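Local coordinates for outer membrane protein assembly factor BamA (Haemophilus ducreyi, PDB 4K3C) that probably helps assemble and insert beta-barrel proteins into the bacterial outer membrane as part of the Bam complex, at residues D183-N195 against T203-T215. Residues are numbered along the deposited sequence; the frame is centred on the assembly and turned at random.
Sequences DNFLGMGSSLGLN and TNVNLSYTEPYFT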
ATOM      1  N   ASP A 183      17.050  -9.408  -1.960  1.00 60.19           N
ATOM      2  CA  ASP A 183      16.900  -8.664  -0.730  1.00 58.79           C
ATOM      3  C   ASP A 183      18.168  -8.720   0.090  1.00 57.89           C
ATOM      4  O   ASP A 183      19.049  -9.545  -0.175  1.00 59.10           O
ATOM      5  CB  ASP A 183      15.765  -9.239   0.074  1.00 60.38           C
ATOM      6  CG  ASP A 183      14.794  -8.206   0.448  1.00 63.80           C
ATOM      7  OD1 ASP A 183      15.243  -7.208   1.066  1.00 60.29           O
ATOM      8  OD2 ASP A 183      13.608  -8.381   0.088  1.00 70.53           O
ATOM      9  N   ASN A 184      18.255  -7.844   1.088  1.00 51.27           N
ATOM     10  CA  ASN A 184      19.432  -7.780   1.934  1.00 37.91           C
ATOM     11  C   ASN A 184      20.716  -7.614   1.085  1.00 44.43           C
ATOM     12  O   ASN A 184      21.800  -8.034   1.473  1.00 47.41           O
ATOM     13  CB  ASN A 184      19.478  -9.009   2.837  1.00 39.47           C
ATOM     14  CG  ASN A 184      20.548  -8.919   3.887  1.00 51.99           C
ATOM     15  OD1 ASN A 184      21.024  -7.831   4.205  1.00 41.76           O
ATOM     16  ND2 ASN A 184      20.946 -10.066   4.432  1.00 56.57           N
ATOM     17  N   PHE A 185      20.556  -7.013  -0.092  1.00 41.62           N
ATOM     18  CA  PHE A 185      21.644  -6.585  -0.964  1.00 49.06           C
ATOM     19  C   PHE A 185      22.309  -5.405  -0.315  1.00 62.69           C
ATOM     20  O   PHE A 185      21.629  -4.449   0.023  1.00 92.75           O
ATOM     21  CB  PHE A 185      21.019  -6.101  -2.279  1.00 43.15           C
ATOM     22  CG  PHE A 185      21.989  -5.476  -3.253  1.00 36.81           C
ATOM     23  CD1 PHE A 185      22.415  -4.161  -3.104  1.00 35.87           C
ATOM     24  CD2 PHE A 185      22.416  -6.187  -4.361  1.00 40.85           C
ATOM     25  CE1 PHE A 185      23.286  -3.589  -4.010  1.00 44.76           C
ATOM     26  CE2 PHE A 185      23.280  -5.621  -5.275  1.00 48.12           C
ATOM     27  CZ  PHE A 185      23.716  -4.321  -5.102  1.00 51.98           C
ATOM     28  N   LEU A 186      23.616  -5.440  -0.113  1.00 41.02           N
ATOM     29  CA  LEU A 186      24.411  -6.633  -0.206  1.00 44.43           C
ATOM     30  C   LEU A 186      24.830  -6.791   1.229  1.00 44.81           C
ATOM     31  O   LEU A 186      25.880  -6.293   1.615  1.00 39.04           O
ATOM     32  CB  LEU A 186      25.679  -6.373  -1.012  1.00 58.30           C
ATOM     33  CG  LEU A 186      25.698  -5.497  -2.269  1.00 56.92           C
ATOM     34  CD1 LEU A 186      26.061  -4.049  -1.964  1.00 35.43           C
ATOM     35  CD2 LEU A 186      26.678  -6.106  -3.261  1.00 45.59           C
ATOM     36  N   GLY A 187      23.997  -7.437   2.036  1.00 45.82           N
ATOM     37  CA  GLY A 187      24.223  -7.497   3.465  1.00 40.93           C
ATOM     38  C   GLY A 187      23.821  -6.197   4.135  1.00 46.91           C
ATOM     39  O   GLY A 187      23.941  -6.062   5.349  1.00 49.80           O
ATOM     40  N   MET A 188      23.331  -5.249   3.338  1.00 39.46           N
ATOM     41  CA  MET A 188      22.986  -3.915   3.809  1.00 46.24           C
ATOM     42  C   MET A 188      21.505  -3.722   4.157  1.00 47.16           C
ATOM     43  O   MET A 188      21.077  -2.626   4.523  1.00 55.26           O
ATOM     44  CB  MET A 188      23.379  -2.887   2.754  1.00 64.75           C
ATOM     45  CG  MET A 188      24.872  -2.716   2.546  1.00 70.67           C
ATOM     46  SD  MET A 188      25.233  -1.644   1.130  1.00 42.69           S
ATOM     47  CE  MET A 188      27.014  -1.641   1.317  1.00 44.70           C
ATOM     48  N   GLY A 189      20.712  -4.773   4.016  1.00 45.38           N
ATOM     49  CA  GLY A 189      19.313  -4.697   4.382  1.00 44.01           C
ATOM     50  C   GLY A 189      18.417  -3.989   3.380  1.00 44.79           C
ATOM     51  O   GLY A 189      17.218  -3.832   3.601  1.00 47.11           O
ATOM     52  N   SER A 190      18.980  -3.567   2.262  1.00 36.03           N
ATOM     53  CA  SER A 190      18.153  -2.980   1.227  1.00 41.06           C
ATOM     54  C   SER A 190      17.629  -4.017   0.213  1.00 39.60           C
ATOM     55  O   SER A 190      17.690  -5.231   0.431  1.00 36.11           O
ATOM     56  CB  SER A 190      18.928  -1.881   0.523  1.00 50.93           C
ATOM     57  OG  SER A 190      20.213  -2.329   0.143  1.00 47.12           O
ATOM     58  N   SER A 191      17.074  -3.536  -0.889  1.00 37.75           N
ATOM     59  CA  SER A 191      16.472  -4.439  -1.845  1.00 39.58           C
ATOM     60  C   SER A 191      16.597  -3.890  -3.248  1.00 44.28           C
ATOM     61  O   SER A 191      16.251  -2.744  -3.511  1.00 52.85           O
ATOM     62  CB  SER A 191      15.011  -4.690  -1.509  1.00 50.83           C
ATOM     63  OG  SER A 191      14.533  -5.833  -2.200  1.00 62.97           O
ATOM     64  N   LEU A 192      17.098  -4.733  -4.142  1.00 37.43           N
ATOM     65  CA  LEU A 192      17.299  -4.377  -5.527  1.00 38.92           C
ATOM     66  C   LEU A 192      16.411  -5.266  -6.368  1.00 51.24           C
ATOM     67  O   LEU A 192      16.326  -6.466  -6.124  1.00 31.31           O
ATOM     68  CB  LEU A 192      18.759  -4.582  -5.882  1.00 31.16           C
ATOM     69  CG  LEU A 192      19.186  -4.384  -7.323  1.00 35.35           C
ATOM     70  CD1 LEU A 192      18.967  -2.948  -7.758  1.00 29.98           C
ATOM     71  CD2 LEU A 192      20.652  -4.772  -7.437  1.00 43.40           C
ATOM     72  N   GLY A 193      15.749  -4.684  -7.361  1.00 37.52           N
ATOM     73  CA  GLY A 193      14.847  -5.455  -8.179  1.00 29.84           C
ATOM     74  C   GLY A 193      14.822  -5.048  -9.621  1.00 42.77           C
ATOM     75  O   GLY A 193      14.956  -3.875  -9.950  1.00 31.36           O
ATOM     76  N   LEU A 194      14.663  -6.051 -10.471  1.00 29.58           N
ATOM     77  CA  LEU A 194      14.448  -5.852 -11.887  1.00 38.74           C
ATOM     78  C   LEU A 194      13.057  -6.368 -12.185  1.00 43.09           C
ATOM     79  O   LEU A 194      12.696  -7.497 -11.829  1.00 29.81           O
ATOM     80  CB  LEU A 194      15.465  -6.650 -12.708  1.00 38.73           C
ATOM     81  CG  LEU A 194      15.926  -6.207 -14.103  1.00 33.42           C
ATOM     82  CD1 LEU A 194      16.444  -7.387 -14.863  1.00 30.34           C
ATOM     83  CD2 LEU A 194      14.827  -5.491 -14.881  1.00 29.98           C
ATOM     84  N   ASN A 195      12.279  -5.541 -12.861  1.00 44.96           N
ATOM     85  CA  ASN A 195      10.906  -5.883 -13.145  1.00 46.95           C
ATOM     86  C   ASN A 195      10.494  -5.448 -14.532  1.00 40.71           C
ATOM     87  O   ASN A 195      10.865  -4.372 -15.001  1.00 41.59           O
ATOM     88  CB  ASN A 195       9.984  -5.252 -12.107  1.00 59.38           C
ATOM     89  CG  ASN A 195       9.658  -6.195 -10.980  1.00 75.30           C
ATOM     90  OD1 ASN A 195      10.273  -6.132  -9.913  1.00 75.10           O
ATOM     91  ND2 ASN A 195       8.688  -7.093 -11.210  1.00 82.14           N
ATOM     92  N   THR A 203       4.614  -1.992 -22.449  1.00 47.87           N
ATOM     93  CA  THR A 203       5.548  -2.853 -21.757  1.00 43.55           C
ATOM     94  C   THR A 203       6.401  -1.925 -20.899  1.00 41.35           C
ATOM     95  O   THR A 203       6.800  -0.854 -21.348  1.00 38.17           O
ATOM     96  CB  THR A 203       6.434  -3.640 -22.725  1.00 38.59           C
ATOM     97  OG1 THR A 203       7.178  -2.722 -23.521  1.00 50.78           O
ATOM     98  CG2 THR A 203       5.595  -4.510 -23.642  1.00 39.11           C
ATOM     99  N   ASN A 204       6.658  -2.308 -19.658  1.00 35.68           N
ATOM    100  CA  ASN A 204       7.388  -1.426 -18.775  1.00 33.63           C
ATOM    101  C   ASN A 204       8.466  -2.197 -18.053  1.00 39.32           C
ATOM    102  O   ASN A 204       8.195  -3.166 -17.364  1.00 52.63           O
ATOM    103  CB  ASN A 204       6.454  -0.778 -17.755  1.00 49.46           C
ATOM    104  CG  ASN A 204       4.994  -0.762 -18.208  1.00 67.56           C
ATOM    105  OD1 ASN A 204       4.454   0.289 -18.566  1.00 71.40           O
ATOM    106  ND2 ASN A 204       4.341  -1.929 -18.175  1.00 74.88           N
ATOM    107  N   VAL A 205       9.697  -1.766 -18.229  1.00 36.16           N
ATOM    108  CA  VAL A 205      10.805  -2.340 -17.505  1.00 39.90           C
ATOM    109  C   VAL A 205      11.203  -1.345 -16.432  1.00 47.22           C
ATOM    110  O   VAL A 205      11.035  -0.141 -16.588  1.00 54.08           O
ATOM    111  CB  VAL A 205      11.985  -2.621 -18.441  1.00 41.21           C
ATOM    112  CG1 VAL A 205      13.152  -3.275 -17.695  1.00 28.73           C
ATOM    113  CG2 VAL A 205      11.513  -3.493 -19.551  1.00 32.54           C
ATOM    114  N   ASN A 206      11.767  -1.854 -15.354  1.00 51.37           N
ATOM    115  CA  ASN A 206      11.887  -1.082 -14.164  1.00 27.39           C
ATOM    116  C   ASN A 206      13.027  -1.616 -13.312  1.00 32.76           C
ATOM    117  O   ASN A 206      12.994  -2.783 -12.884  1.00 31.37           O
ATOM    118  CB  ASN A 206      10.577  -1.264 -13.421  1.00 45.22           C
ATOM    119  CG  ASN A 206      10.584  -0.605 -12.096  1.00 56.87           C
ATOM    120  OD1 ASN A 206      10.892   0.582 -11.992  1.00 61.53           O
ATOM    121  ND2 ASN A 206      10.262  -1.366 -11.053  1.00 66.17           N
ATOM    122  N   LEU A 207      14.053  -0.800 -13.072  1.00 28.56           N
ATOM    123  CA  LEU A 207      15.040  -1.153 -12.050  1.00 27.88           C
ATOM    124  C   LEU A 207      14.791  -0.302 -10.831  1.00 41.25           C
ATOM    125  O   LEU A 207      14.566   0.902 -10.947  1.00 48.63           O
ATOM    126  CB  LEU A 207      16.462  -0.921 -12.528  1.00 42.05           C
ATOM    127  CG  LEU A 207      17.480  -1.566 -11.580  1.00 42.34           C
ATOM    128  CD1 LEU A 207      18.620  -2.184 -12.360  1.00 31.20           C
ATOM    129  CD2 LEU A 207      18.022  -0.556 -10.584  1.00 49.12           C
ATOM    130  N   SER A 208      14.844  -0.908  -9.654  1.00 32.66           N
ATOM    131  CA  SER A 208      14.483  -0.173  -8.443  1.00 34.39           C
ATOM    132  C   SER A 208      15.369  -0.571  -7.273  1.00 43.51           C
ATOM    133  O   SER A 208      15.662  -1.762  -7.081  1.00 48.98           O
ATOM    134  CB  SER A 208      13.021  -0.429  -8.078  1.00 36.37           C
ATOM    135  OG  SER A 208      12.845  -1.763  -7.624  1.00 53.04           O
ATOM    136  N   TYR A 209      15.796   0.432  -6.500  1.00 32.83           N
ATOM    137  CA  TYR A 209      16.562   0.185  -5.285  1.00 29.50           C
ATOM    138  C   TYR A 209      15.872   0.756  -4.038  1.00 29.79           C
ATOM    139  O   TYR A 209      15.556   1.927  -3.983  1.00 32.66           O
ATOM    140  CB  TYR A 209      17.994   0.724  -5.420  1.00 29.73           C
ATOM    141  CG  TYR A 209      18.847   0.510  -4.183  1.00 30.56           C
ATOM    142  CD1 TYR A 209      19.301  -0.757  -3.829  1.00 37.39           C
ATOM    143  CD2 TYR A 209      19.180   1.571  -3.365  1.00 41.29           C
ATOM    144  CE1 TYR A 209      20.081  -0.952  -2.680  1.00 34.71           C
ATOM    145  CE2 TYR A 209      19.944   1.387  -2.222  1.00 52.89           C
ATOM    146  CZ  TYR A 209      20.399   0.129  -1.885  1.00 43.39           C
ATOM    147  OH  TYR A 209      21.156  -0.010  -0.735  1.00 42.49           O
ATOM    148  N   THR A 210      15.672  -0.072  -3.024  1.00 35.71           N
ATOM    149  CA  THR A 210      14.972   0.373  -1.830  1.00 47.10           C
ATOM    150  C   THR A 210      15.807   0.297  -0.548  1.00 51.04           C
ATOM    151  O   THR A 210      16.174  -0.784  -0.100  1.00 53.72           O
ATOM    152  CB  THR A 210      13.701  -0.471  -1.614  1.00 54.88           C
ATOM    153  OG1 THR A 210      13.109  -0.783  -2.880  1.00 59.04           O
ATOM    154  CG2 THR A 210      12.712   0.285  -0.771  1.00 53.66           C
ATOM    155  N   GLU A 211      16.088   1.444   0.054  1.00 52.94           N
ATOM    156  CA  GLU A 211      16.719   1.478   1.372  1.00 56.54           C
ATOM    157  C   GLU A 211      15.662   1.778   2.458  1.00 54.64           C
ATOM    158  O   GLU A 211      15.156   2.899   2.562  1.00 60.70           O
ATOM    159  CB  GLU A 211      17.863   2.502   1.390  1.00 33.52           C
ATOM    160  CG  GLU A 211      18.680   2.576   2.685  1.00 37.98           C
ATOM    161  CD  GLU A 211      19.275   1.248   3.131  1.00 65.31           C
ATOM    162  OE1 GLU A 211      18.743   0.654   4.101  1.00 75.16           O
ATOM    163  OE2 GLU A 211      20.283   0.811   2.529  1.00 71.94           O
ATOM    164  N   PRO A 212      15.297   0.757   3.245  1.00 45.30           N
ATOM    165  CA  PRO A 212      14.295   0.873   4.306  1.00 51.12           C
ATOM    166  C   PRO A 212      14.722   1.876   5.360  1.00 55.30           C
ATOM    167  O   PRO A 212      13.891   2.581   5.951  1.00 45.58           O
ATOM    168  CB  PRO A 212      14.285  -0.530   4.918  1.00 44.61           C
ATOM    169  CG  PRO A 212      14.650  -1.392   3.828  1.00 50.43           C
ATOM    170  CD  PRO A 212      15.696  -0.640   3.043  1.00 52.18           C
ATOM    171  N   TYR A 213      16.023   1.914   5.614  1.00 57.02           N
ATOM    172  CA  TYR A 213      16.566   2.938   6.480  1.00 58.67           C
ATOM    173  C   TYR A 213      17.182   3.958   5.570  1.00 63.83           C
ATOM    174  O   TYR A 213      16.850   3.947   4.397  1.00 85.92           O
ATOM    175  CB  TYR A 213      17.455   2.317   7.549  1.00 55.16           C
ATOM    176  CG  TYR A 213      16.555   1.442   8.397  1.00 61.70           C
ATOM    177  CD1 TYR A 213      16.301   0.117   8.044  1.00 54.95           C
ATOM    178  CD2 TYR A 213      15.860   1.975   9.480  1.00 72.72           C
ATOM    179  CE1 TYR A 213      15.432  -0.667   8.778  1.00 62.29           C
ATOM    180  CE2 TYR A 213      14.987   1.196  10.230  1.00 77.86           C
ATOM    181  CZ  TYR A 213      14.774  -0.124   9.876  1.00 76.65           C
ATOM    182  OH  TYR A 213      13.906  -0.897  10.624  1.00 74.57           O
ATOM    183  N   PHE A 214      18.004   4.850   6.091  1.00 43.78           N
ATOM    184  CA  PHE A 214      18.479   6.031   5.362  1.00 44.71           C
ATOM    185  C   PHE A 214      18.531   7.046   6.445  1.00 56.00           C
ATOM    186  O   PHE A 214      19.367   7.946   6.450  1.00 70.10           O
ATOM    187  CB  PHE A 214      17.513   6.559   4.301  1.00 35.81           C
ATOM    188  CG  PHE A 214      18.090   7.663   3.490  1.00 52.48           C
ATOM    189  CD1 PHE A 214      18.995   7.391   2.476  1.00 56.79           C
ATOM    190  CD2 PHE A 214      17.781   8.976   3.768  1.00 48.32           C
ATOM    191  CE1 PHE A 214      19.565   8.410   1.732  1.00 55.07           C
ATOM    192  CE2 PHE A 214      18.342   9.998   3.028  1.00 53.46           C
ATOM    193  CZ  PHE A 214      19.237   9.713   2.005  1.00 53.66           C
ATOM    194  N   THR A 215      17.569   6.918   7.346  1.00 38.89           N
ATOM    195  CA  THR A 215      17.688   7.477   8.667  1.00 45.39           C
ATOM    196  C   THR A 215      17.338   6.351   9.640  1.00 53.55           C
ATOM    197  O   THR A 215      16.492   5.505   9.329  1.00 53.30           O
ATOM    198  CB  THR A 215      16.740   8.645   8.867  1.00 47.80           C
ATOM    199  OG1 THR A 215      15.411   8.146   9.071  1.00 51.40           O
ATOM    200  CG2 THR A 215      16.778   9.558   7.661  1.00 39.31           C
TER
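Tyr209 and Ser190 meet because Tyr209 CG lies opposite the backbone N (chi1 180°) and the side chain leans obliquely toward the Glu211 end of its strand, while the serine hydroxyl sits between its backbone N and carbonyl carbon (chi1 49°). Tyr209 OH thereby donates a hydrogen bond of 2.7 Å to Ser190 OG. Ser190 OG in turn donates a hydrogen bond to Phe185 O, nearly end-on to that carbonyl, so two hydroxyl bonds in series link strand 203-211 to the turn that precedes strand 190-195. Phe185 crosses the tyrosine at about a right angle, its CD1 4.0 Å from Tyr209 CE1, with Leu192 CB lying over one face of the phenylalanine ring, toward its rim.

Beyond this end the pair illustrates a regular antiparallel hairpin of the Omp85 barrel wall. Hydrogen-bonded pairs Ser191-Thr210, Gly193-Ser208 and Asn195-Asn206 alternate with non-hydrogen-bonded Leu192-Tyr209 and Leu194-Leu207. Thr210 N points almost straight at Ser191 O (2.8 Å, 164°), whereas in the Asn195-Asn206 pair the bond from Asn206 N to Asn195 O is weak. Leucines share the Tyr209 face: Leu192 CD1 reaches diagonally to Leu207 CD2 at 3.8 Å, and Leu194 CD2 to Val205 CG1 at 4.0 Å. The other face carries Ser191, Thr210, Ser208, Asn195 and Asn206, whose OD1 is bonded by Asn224 of strand 220-231. This division, apolar on one side and polar on the other, is consistent with a transmembrane barrel whose leucines and valine face lipid, the tyrosine hydroxyl being satisfied at the hairpin's open end by serine.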